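Local coordinates for protein Polyphosphate:AMP phosphotransferase (Pseudomonas aeruginosa PAO1, PDB 3CZP) that transfers phosphate from inorganic polyphosphate to AMP to make ADP, and less efficiently to GMP to make GDP, working as a magnesium-dependent homodimer, at residues F42-K56 against L142-L156. Sequence-based numbering, arbitrary orientation.
Sequences FPVIILINGIEGAGK and LCDEGALLFKFWFHL. With EDO (1,2-ethanediol), chain G.
Phe154 packs against the P-loop-like turn that follows strand 44-50, and this end of the contact is the tight one. Lys56 CA sits 4.1 Å from the Phe154 ring centroid, 6° off the ring normal, a CH-pi contact over the face. Asn49 O lies at the ring's edge, 3.5 Å from Phe154 CD2, while Ala54 CB approaches Phe154 CB at 3.7 Å. On the face opposite Phe154, Trp153, its CG anti to the backbone N, lays its six-membered ring against the backbone, with Gly50 CA over the centre, 14° off the normal. The sequence GIEGAGK resembles a Walker A motif, and Lys56 NZ curls back to Gly50 O at 3.2 Å, donating from well above the carbonyl plane. This repeat nevertheless seems catalytically inactive.

Eight backbone hydrogen bonds run along strands 44-50 and 148-155, reaching one residue past each end of 44-50, from Leu148 N to Pro43 O (3.0 Å) through Ile51 N to Phe154 O (2.8 Å). Only Asn49 N to Phe152 O is clearly bent, at 139°.

The solvent side lies toward Pro43 and Ala147, both partly exposed, where Pro43 CG meets Ala147 CB at 3.8 Å beside the Schellman motif at Gly146, at the C-terminal end of helix 125-144. Nearby Glu145 forms salt bridges with Arg370 and Arg387 of the second PPK2 repeat.

Strand 44-50 is central in the five-stranded parallel sheet, between 103-107 and 148-155; 210-214 flanks 148-155. Helix 110-119 touches Leu47 and Asn49, and helix 186-203 packs on Ile51 and Trp153.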
ATOM      1  N   PHE A  42       3.618  -8.980 -17.505  1.00 21.15           N
ATOM      2  CA  PHE A  42       4.572  -9.499 -16.605  1.00 21.00           C
ATOM      3  C   PHE A  42       5.498  -8.373 -16.134  1.00 19.12           C
ATOM      4  O   PHE A  42       5.657  -7.353 -16.809  1.00 20.87           O
ATOM      5  CB  PHE A  42       5.390 -10.673 -17.230  1.00 21.20           C
ATOM      6  CG  PHE A  42       6.197 -10.273 -18.447  1.00 23.68           C
ATOM      7  CD1 PHE A  42       7.484  -9.775 -18.313  1.00 20.01           C
ATOM      8  CD2 PHE A  42       5.670 -10.416 -19.735  1.00 21.45           C
ATOM      9  CE1 PHE A  42       8.271  -9.395 -19.452  1.00 24.03           C
ATOM     10  CE2 PHE A  42       6.449 -10.013 -20.870  1.00 24.88           C
ATOM     11  CZ  PHE A  42       7.755  -9.475 -20.702  1.00 21.55           C
ATOM     12  N   PRO A  43       6.060  -8.546 -14.965  1.00 16.50           N
ATOM     13  CA  PRO A  43       7.033  -7.636 -14.403  1.00 16.21           C
ATOM     14  C   PRO A  43       8.429  -7.940 -14.843  1.00 16.29           C
ATOM     15  O   PRO A  43       8.740  -9.090 -15.172  1.00 16.87           O
ATOM     16  CB  PRO A  43       6.927  -7.929 -12.910  1.00 15.24           C
ATOM     17  CG  PRO A  43       6.643  -9.316 -12.813  1.00 14.84           C
ATOM     18  CD  PRO A  43       5.713  -9.594 -14.000  1.00 17.33           C
ATOM     19  N   VAL A  44       9.288  -6.926 -14.774  1.00 18.51           N
ATOM     20  CA  VAL A  44      10.701  -7.128 -14.932  1.00 18.41           C
ATOM     21  C   VAL A  44      11.436  -6.760 -13.651  1.00 18.65           C
ATOM     22  O   VAL A  44      11.221  -5.721 -13.111  1.00 18.04           O
ATOM     23  CB  VAL A  44      11.258  -6.310 -16.108  1.00 19.86           C
ATOM     24  CG1 VAL A  44      12.806  -6.512 -16.223  1.00 17.69           C
ATOM     25  CG2 VAL A  44      10.595  -6.761 -17.338  1.00 19.02           C
ATOM     26  N   ILE A  45      12.241  -7.699 -13.138  1.00 17.81           N
ATOM     27  CA  ILE A  45      13.015  -7.446 -11.948  1.00 18.75           C
ATOM     28  C   ILE A  45      14.486  -7.631 -12.249  1.00 18.92           C
ATOM     29  O   ILE A  45      14.886  -8.658 -12.811  1.00 21.34           O
ATOM     30  CB  ILE A  45      12.606  -8.403 -10.771  1.00 18.30           C
ATOM     31  CG1 ILE A  45      11.111  -8.273 -10.537  1.00 19.52           C
ATOM     32  CG2 ILE A  45      13.570  -8.147  -9.474  1.00 15.40           C
ATOM     33  CD1 ILE A  45      10.488  -9.427  -9.645  1.00 20.03           C
ATOM     34  N   ILE A  46      15.274  -6.651 -11.849  1.00 19.96           N
ATOM     35  CA  ILE A  46      16.711  -6.641 -12.065  1.00 20.48           C
ATOM     36  C   ILE A  46      17.429  -6.492 -10.723  1.00 19.14           C
ATOM     37  O   ILE A  46      17.235  -5.537 -10.036  1.00 18.89           O
ATOM     38  CB  ILE A  46      17.147  -5.471 -13.018  1.00 19.70           C
ATOM     39  CG1 ILE A  46      16.371  -5.497 -14.370  1.00 22.76           C
ATOM     40  CG2 ILE A  46      18.649  -5.443 -13.176  1.00 18.62           C
ATOM     41  CD1 ILE A  46      16.523  -4.155 -15.227  1.00 21.27           C
ATOM     42  N   LEU A  47      18.205  -7.513 -10.357  1.00 20.20           N
ATOM     43  CA  LEU A  47      19.072  -7.486  -9.162  1.00 19.51           C
ATOM     44  C   LEU A  47      20.487  -7.075  -9.524  1.00 19.00           C
ATOM     45  O   LEU A  47      21.046  -7.509 -10.531  1.00 19.25           O
ATOM     46  CB  LEU A  47      19.068  -8.819  -8.458  1.00 19.30           C
ATOM     47  CG  LEU A  47      17.719  -9.549  -8.210  1.00 17.27           C
ATOM     48  CD1 LEU A  47      17.970 -10.855  -7.392  1.00 13.67           C
ATOM     49  CD2 LEU A  47      16.648  -8.638  -7.632  1.00 15.68           C
ATOM     50  N   ILE A  48      21.046  -6.232  -8.670  1.00 19.70           N
ATOM     51  CA  ILE A  48      22.338  -5.575  -8.873  1.00 21.09           C
ATOM     52  C   ILE A  48      23.170  -5.919  -7.669  1.00 20.22           C
ATOM     53  O   ILE A  48      22.768  -5.605  -6.557  1.00 21.48           O
ATOM     54  CB  ILE A  48      22.194  -3.989  -9.051  1.00 19.92           C
ATOM     55  CG1 ILE A  48      21.266  -3.679 -10.235  1.00 24.07           C
ATOM     56  CG2 ILE A  48      23.548  -3.313  -9.142  1.00 20.45           C
ATOM     57  CD1 ILE A  48      21.779  -4.134 -11.623  1.00 20.56           C
ATOM     58  N   ASN A  49      24.283  -6.608  -7.911  1.00 19.66           N
ATOM     59  CA  ASN A  49      25.149  -7.156  -6.908  1.00 20.77           C
ATOM     60  C   ASN A  49      26.602  -7.204  -7.385  1.00 21.25           C
ATOM     61  O   ASN A  49      26.863  -6.928  -8.554  1.00 22.89           O
ATOM     62  CB  ASN A  49      24.697  -8.586  -6.630  1.00 21.03           C
ATOM     63  CG  ASN A  49      23.338  -8.667  -5.862  1.00 21.34           C
ATOM     64  OD1 ASN A  49      22.305  -8.983  -6.467  1.00 26.77           O
ATOM     65  ND2 ASN A  49      23.360  -8.405  -4.539  1.00 16.97           N
ATOM     66  N   GLY A  50      27.531  -7.503  -6.471  1.00 20.28           N
ATOM     67  CA  GLY A  50      28.919  -7.632  -6.797  1.00 20.38           C
ATOM     68  C   GLY A  50      29.910  -6.815  -5.992  1.00 20.31           C
ATOM     69  O   GLY A  50      29.645  -6.418  -4.872  1.00 19.07           O
ATOM     70  N   ILE A  51      31.059  -6.589  -6.597  1.00 21.13           N
ATOM     71  CA  ILE A  51      32.200  -5.997  -5.888  1.00 21.91           C
ATOM     72  C   ILE A  51      32.015  -4.481  -5.866  1.00 22.27           C
ATOM     73  O   ILE A  51      31.540  -3.894  -6.845  1.00 20.35           O
ATOM     74  CB  ILE A  51      33.562  -6.393  -6.548  1.00 20.87           C
ATOM     75  CG1 ILE A  51      33.676  -7.909  -6.625  1.00 19.84           C
ATOM     76  CG2 ILE A  51      34.752  -5.816  -5.782  1.00 22.02           C
ATOM     77  CD1 ILE A  51      33.549  -8.612  -5.239  1.00 15.84           C
ATOM     78  N   GLU A  52      32.328  -3.893  -4.701  1.00 23.84           N
ATOM     79  CA  GLU A  52      32.443  -2.458  -4.494  1.00 23.95           C
ATOM     80  C   GLU A  52      33.387  -1.898  -5.555  1.00 23.76           C
ATOM     81  O   GLU A  52      34.523  -2.387  -5.717  1.00 22.00           O
ATOM     82  CB  GLU A  52      33.053  -2.230  -3.104  1.00 26.23           C
ATOM     83  CG  GLU A  52      33.515  -0.817  -2.753  1.00 27.95           C
ATOM     84  CD  GLU A  52      32.517  -0.043  -1.921  1.00 33.48           C
ATOM     85  OE1 GLU A  52      31.304  -0.110  -2.232  1.00 34.70           O
ATOM     86  OE2 GLU A  52      32.982   0.633  -0.951  1.00 37.34           O
ATOM     87  N   GLY A  53      32.916  -0.897  -6.301  1.00 23.26           N
ATOM     88  CA  GLY A  53      33.781  -0.223  -7.277  1.00 23.07           C
ATOM     89  C   GLY A  53      33.702  -0.802  -8.680  1.00 23.18           C
ATOM     90  O   GLY A  53      34.437  -0.357  -9.578  1.00 23.05           O
ATOM     91  N   ALA A  54      32.799  -1.772  -8.878  1.00 22.54           N
ATOM     92  CA  ALA A  54      32.668  -2.484 -10.135  1.00 21.75           C
ATOM     93  C   ALA A  54      31.614  -1.881 -11.048  1.00 21.17           C
ATOM     94  O   ALA A  54      31.289  -2.466 -12.091  1.00 21.55           O
ATOM     95  CB  ALA A  54      32.385  -3.973  -9.872  1.00 20.38           C
ATOM     96  N   GLY A  55      31.072  -0.715 -10.677  1.00 21.20           N
ATOM     97  CA  GLY A  55      30.207   0.031 -11.555  1.00 20.97           C
ATOM     98  C   GLY A  55      28.728  -0.266 -11.465  1.00 21.67           C
ATOM     99  O   GLY A  55      27.979  -0.033 -12.441  1.00 21.73           O
ATOM    100  N   LYS A  56      28.305  -0.789 -10.310  1.00 21.07           N
ATOM    101  CA  LYS A  56      26.894  -1.107 -10.051  1.00 22.13           C
ATOM    102  C   LYS A  56      25.972   0.115 -10.209  1.00 21.11           C
ATOM    103  O   LYS A  56      25.023   0.093 -10.990  1.00 21.49           O
ATOM    104  CB  LYS A  56      26.729  -1.725  -8.636  1.00 21.45           C
ATOM    105  CG  LYS A  56      27.485  -3.040  -8.446  1.00 25.57           C
ATOM    106  CD  LYS A  56      27.228  -3.769  -7.036  1.00 26.94           C
ATOM    107  CE  LYS A  56      28.065  -3.210  -5.890  1.00 29.64           C
ATOM    108  NZ  LYS A  56      27.731  -3.906  -4.562  1.00 32.59           N
ATOM    109  N   LEU A 142       8.348 -16.516  -8.366  1.00 19.30           N
ATOM    110  CA  LEU A 142       8.170 -15.287  -9.115  1.00 19.63           C
ATOM    111  C   LEU A 142       8.220 -15.502 -10.566  1.00 19.18           C
ATOM    112  O   LEU A 142       7.393 -14.927 -11.283  1.00 21.38           O
ATOM    113  CB  LEU A 142       9.232 -14.274  -8.795  1.00 18.38           C
ATOM    114  CG  LEU A 142       9.215 -13.739  -7.390  1.00 20.29           C
ATOM    115  CD1 LEU A 142      10.313 -12.660  -7.264  1.00 19.43           C
ATOM    116  CD2 LEU A 142       7.822 -13.188  -7.019  1.00 17.45           C
ATOM    117  N   CYS A 143       9.180 -16.299 -11.006  1.00 20.30           N
ATOM    118  CA  CYS A 143       9.319 -16.660 -12.424  1.00 21.05           C
ATOM    119  C   CYS A 143       8.225 -17.586 -12.883  1.00 21.07           C
ATOM    120  O   CYS A 143       7.743 -17.450 -14.006  1.00 21.49           O
ATOM    121  CB  CYS A 143      10.690 -17.280 -12.723  1.00 22.25           C
ATOM    122  SG  CYS A 143      12.026 -16.121 -12.484  1.00 23.67           S
ATOM    123  N   ASP A 144       7.817 -18.520 -12.030  1.00 21.07           N
ATOM    124  CA  ASP A 144       6.611 -19.369 -12.313  1.00 19.92           C
ATOM    125  C   ASP A 144       5.340 -18.525 -12.488  1.00 20.18           C
ATOM    126  O   ASP A 144       4.489 -18.834 -13.283  1.00 19.82           O
ATOM    127  CB  ASP A 144       6.374 -20.357 -11.170  1.00 19.53           C
ATOM    128  CG  ASP A 144       7.257 -21.591 -11.231  1.00 19.58           C
ATOM    129  OD1 ASP A 144       7.810 -21.912 -12.311  1.00 19.83           O
ATOM    130  OD2 ASP A 144       7.417 -22.268 -10.181  1.00 18.97           O
ATOM    131  N   GLU A 145       5.213 -17.460 -11.710  1.00 19.44           N
ATOM    132  CA  GLU A 145       4.129 -16.474 -11.839  1.00 20.17           C
ATOM    133  C   GLU A 145       4.219 -15.519 -13.056  1.00 20.19           C
ATOM    134  O   GLU A 145       3.252 -14.859 -13.410  1.00 21.24           O
ATOM    135  CB  GLU A 145       4.080 -15.651 -10.524  1.00 18.71           C
ATOM    136  CG  GLU A 145       3.566 -16.442  -9.314  1.00 21.50           C
ATOM    137  CD  GLU A 145       2.051 -16.645  -9.302  1.00 22.05           C
ATOM    138  OE1 GLU A 145       1.287 -15.651  -9.493  1.00 24.16           O
ATOM    139  OE2 GLU A 145       1.591 -17.792  -9.098  1.00 23.37           O
ATOM    140  N   GLY A 146       5.396 -15.418 -13.672  1.00 20.79           N
ATOM    141  CA  GLY A 146       5.577 -14.757 -14.939  1.00 19.75           C
ATOM    142  C   GLY A 146       6.694 -13.755 -14.966  1.00 20.06           C
ATOM    143  O   GLY A 146       6.967 -13.179 -16.026  1.00 19.33           O
ATOM    144  N   ALA A 147       7.343 -13.514 -13.825  1.00 19.63           N
ATOM    145  CA  ALA A 147       8.390 -12.505 -13.798  1.00 20.08           C
ATOM    146  C   ALA A 147       9.527 -12.844 -14.740  1.00 20.86           C
ATOM    147  O   ALA A 147       9.950 -14.012 -14.849  1.00 21.53           O
ATOM    148  CB  ALA A 147       8.986 -12.298 -12.329  1.00 19.73           C
ATOM    149  N   LEU A 148      10.072 -11.773 -15.338  1.00 22.02           N
ATOM    150  CA  LEU A 148      11.358 -11.781 -15.996  1.00 21.06           C
ATOM    151  C   LEU A 148      12.428 -11.212 -15.064  1.00 21.16           C
ATOM    152  O   LEU A 148      12.467 -10.027 -14.779  1.00 20.30           O
ATOM    153  CB  LEU A 148      11.288 -10.983 -17.308  1.00 20.26           C
ATOM    154  CG  LEU A 148      12.557 -10.915 -18.161  1.00 21.21           C
ATOM    155  CD1 LEU A 148      12.945 -12.290 -18.720  1.00 19.94           C
ATOM    156  CD2 LEU A 148      12.402  -9.830 -19.276  1.00 17.86           C
ATOM    157  N   LEU A 149      13.320 -12.102 -14.632  1.00 21.15           N
ATOM    158  CA  LEU A 149      14.241 -11.854 -13.555  1.00 21.21           C
ATOM    159  C   LEU A 149      15.664 -11.913 -14.063  1.00 21.73           C
ATOM    160  O   LEU A 149      16.165 -12.963 -14.524  1.00 23.09           O
ATOM    161  CB  LEU A 149      14.060 -12.904 -12.461  1.00 20.77           C
ATOM    162  CG  LEU A 149      15.089 -12.816 -11.317  1.00 22.96           C
ATOM    163  CD1 LEU A 149      15.011 -11.468 -10.586  1.00 21.11           C
ATOM    164  CD2 LEU A 149      14.874 -13.920 -10.325  1.00 22.57           C
ATOM    165  N   PHE A 150      16.324 -10.785 -14.020  1.00 22.23           N
ATOM    166  CA  PHE A 150      17.738 -10.687 -14.348  1.00 22.07           C
ATOM    167  C   PHE A 150      18.552 -10.553 -13.059  1.00 22.58           C
ATOM    168  O   PHE A 150      18.164  -9.785 -12.172  1.00 23.93           O
ATOM    169  CB  PHE A 150      17.977  -9.419 -15.177  1.00 21.64           C
ATOM    170  CG  PHE A 150      17.337  -9.436 -16.532  1.00 22.77           C
ATOM    171  CD1 PHE A 150      18.041  -9.944 -17.650  1.00 19.79           C
ATOM    172  CD2 PHE A 150      16.078  -8.868 -16.735  1.00 21.87           C
ATOM    173  CE1 PHE A 150      17.466  -9.905 -18.908  1.00 22.18           C
ATOM    174  CE2 PHE A 150      15.508  -8.869 -17.981  1.00 20.90           C
ATOM    175  CZ  PHE A 150      16.192  -9.389 -19.063  1.00 20.55           C
ATOM    176  N   LYS A 151      19.705 -11.232 -12.956  1.00 22.25           N
ATOM    177  CA  LYS A 151      20.639 -11.001 -11.843  1.00 22.27           C
ATOM    178  C   LYS A 151      22.071 -10.687 -12.376  1.00 22.84           C
ATOM    179  O   LYS A 151      22.686 -11.495 -13.060  1.00 24.36           O
ATOM    180  CB  LYS A 151      20.672 -12.194 -10.897  1.00 22.13           C
ATOM    181  CG  LYS A 151      19.305 -12.719 -10.499  1.00 23.65           C
ATOM    182  CD  LYS A 151      19.427 -13.778  -9.499  1.00 23.24           C
ATOM    183  CE  LYS A 151      19.208 -15.159 -10.104  1.00 23.16           C
ATOM    184  NZ  LYS A 151      19.471 -16.027  -9.060  1.00 29.97           N
ATOM    185  N   PHE A 152      22.603  -9.532 -12.004  1.00 21.87           N
ATOM    186  CA  PHE A 152      23.882  -9.119 -12.492  1.00 22.70           C
ATOM    187  C   PHE A 152      24.828  -9.024 -11.343  1.00 21.85           C
ATOM    188  O   PHE A 152      24.555  -8.351 -10.328  1.00 22.67           O
ATOM    189  CB  PHE A 152      23.825  -7.785 -13.262  1.00 20.53           C
ATOM    190  CG  PHE A 152      23.046  -7.836 -14.515  1.00 23.65           C
ATOM    191  CD1 PHE A 152      23.580  -8.357 -15.684  1.00 21.94           C
ATOM    192  CD2 PHE A 152      21.757  -7.312 -14.555  1.00 23.71           C
ATOM    193  CE1 PHE A 152      22.814  -8.372 -16.848  1.00 21.07           C
ATOM    194  CE2 PHE A 152      21.014  -7.289 -15.729  1.00 23.74           C
ATOM    195  CZ  PHE A 152      21.516  -7.827 -16.844  1.00 21.29           C
ATOM    196  N   TRP A 153      25.951  -9.693 -11.520  1.00 22.57           N
ATOM    197  CA  TRP A 153      27.082  -9.601 -10.633  1.00 23.15           C
ATOM    198  C   TRP A 153      28.223  -8.852 -11.324  1.00 23.38           C
ATOM    199  O   TRP A 153      28.854  -9.360 -12.239  1.00 24.06           O
ATOM    200  CB  TRP A 153      27.543 -11.014 -10.223  1.00 24.78           C
ATOM    201  CG  TRP A 153      28.802 -11.021  -9.352  1.00 23.72           C
ATOM    202  CD1 TRP A 153      30.063 -10.799  -9.756  1.00 25.96           C
ATOM    203  CD2 TRP A 153      28.867 -11.267  -7.956  1.00 25.78           C
ATOM    204  NE1 TRP A 153      30.928 -10.844  -8.690  1.00 26.88           N
ATOM    205  CE2 TRP A 153      30.207 -11.148  -7.572  1.00 27.60           C
ATOM    206  CE3 TRP A 153      27.917 -11.561  -6.980  1.00 27.42           C
ATOM    207  CZ2 TRP A 153      30.624 -11.378  -6.281  1.00 29.61           C
ATOM    208  CZ3 TRP A 153      28.347 -11.761  -5.679  1.00 26.83           C
ATOM    209  CH2 TRP A 153      29.662 -11.674  -5.350  1.00 26.17           C
ATOM    210  N   PHE A 154      28.460  -7.634 -10.864  1.00 24.22           N
ATOM    211  CA  PHE A 154      29.518  -6.765 -11.324  1.00 24.84           C
ATOM    212  C   PHE A 154      30.823  -7.151 -10.640  1.00 26.03           C
ATOM    213  O   PHE A 154      30.914  -7.114  -9.392  1.00 26.78           O
ATOM    214  CB  PHE A 154      29.164  -5.306 -11.003  1.00 24.57           C
ATOM    215  CG  PHE A 154      28.016  -4.780 -11.829  1.00 25.20           C
ATOM    216  CD1 PHE A 154      28.245  -3.985 -12.945  1.00 27.53           C
ATOM    217  CD2 PHE A 154      26.703  -5.159 -11.550  1.00 25.04           C
ATOM    218  CE1 PHE A 154      27.194  -3.565 -13.742  1.00 27.98           C
ATOM    219  CE2 PHE A 154      25.636  -4.686 -12.334  1.00 24.73           C
ATOM    220  CZ  PHE A 154      25.883  -3.909 -13.411  1.00 24.49           C
ATOM    221  N   HIS A 155      31.814  -7.550 -11.434  1.00 26.19           N
ATOM    222  CA  HIS A 155      33.016  -8.140 -10.894  1.00 26.16           C
ATOM    223  C   HIS A 155      34.271  -7.291 -11.080  1.00 26.88           C
ATOM    224  O   HIS A 155      34.454  -6.673 -12.115  1.00 25.81           O
ATOM    225  CB  HIS A 155      33.297  -9.474 -11.574  1.00 25.75           C
ATOM    226  CG  HIS A 155      34.293 -10.289 -10.837  1.00 27.60           C
ATOM    227  ND1 HIS A 155      34.124 -10.645  -9.516  1.00 29.78           N
ATOM    228  CD2 HIS A 155      35.499 -10.777 -11.210  1.00 27.48           C
ATOM    229  CE1 HIS A 155      35.166 -11.353  -9.122  1.00 29.60           C
ATOM    230  NE2 HIS A 155      36.017 -11.436 -10.130  1.00 29.49           N
ATOM    231  N   LEU A 156      35.171  -7.366 -10.089  1.00 27.30           N
ATOM    232  CA  LEU A 156      36.559  -6.994 -10.269  1.00 28.15           C
ATOM    233  C   LEU A 156      37.371  -8.071  -9.617  1.00 29.02           C
ATOM    234  O   LEU A 156      36.930  -8.706  -8.667  1.00 29.06           O
ATOM    235  CB  LEU A 156      36.890  -5.645  -9.619  1.00 28.54           C
ATOM    236  CG  LEU A 156      36.243  -4.332 -10.091  1.00 26.51           C
ATOM    237  CD1 LEU A 156      36.586  -3.198  -9.087  1.00 24.90           C
ATOM    238  CD2 LEU A 156      36.647  -3.994 -11.533  1.00 25.18           C
TER
HETATM  239  C1  EDO G 604      10.384 -21.366 -13.456  1.00 59.67           C
HETATM  240  O1  EDO G 604       9.724 -20.949 -14.672  1.00 60.83           O
HETATM  241  C2  EDO G 604      10.616 -22.892 -13.452  1.00 59.86           C
HETATM  242  O2  EDO G 604       9.970 -23.579 -12.357  1.00 57.48           O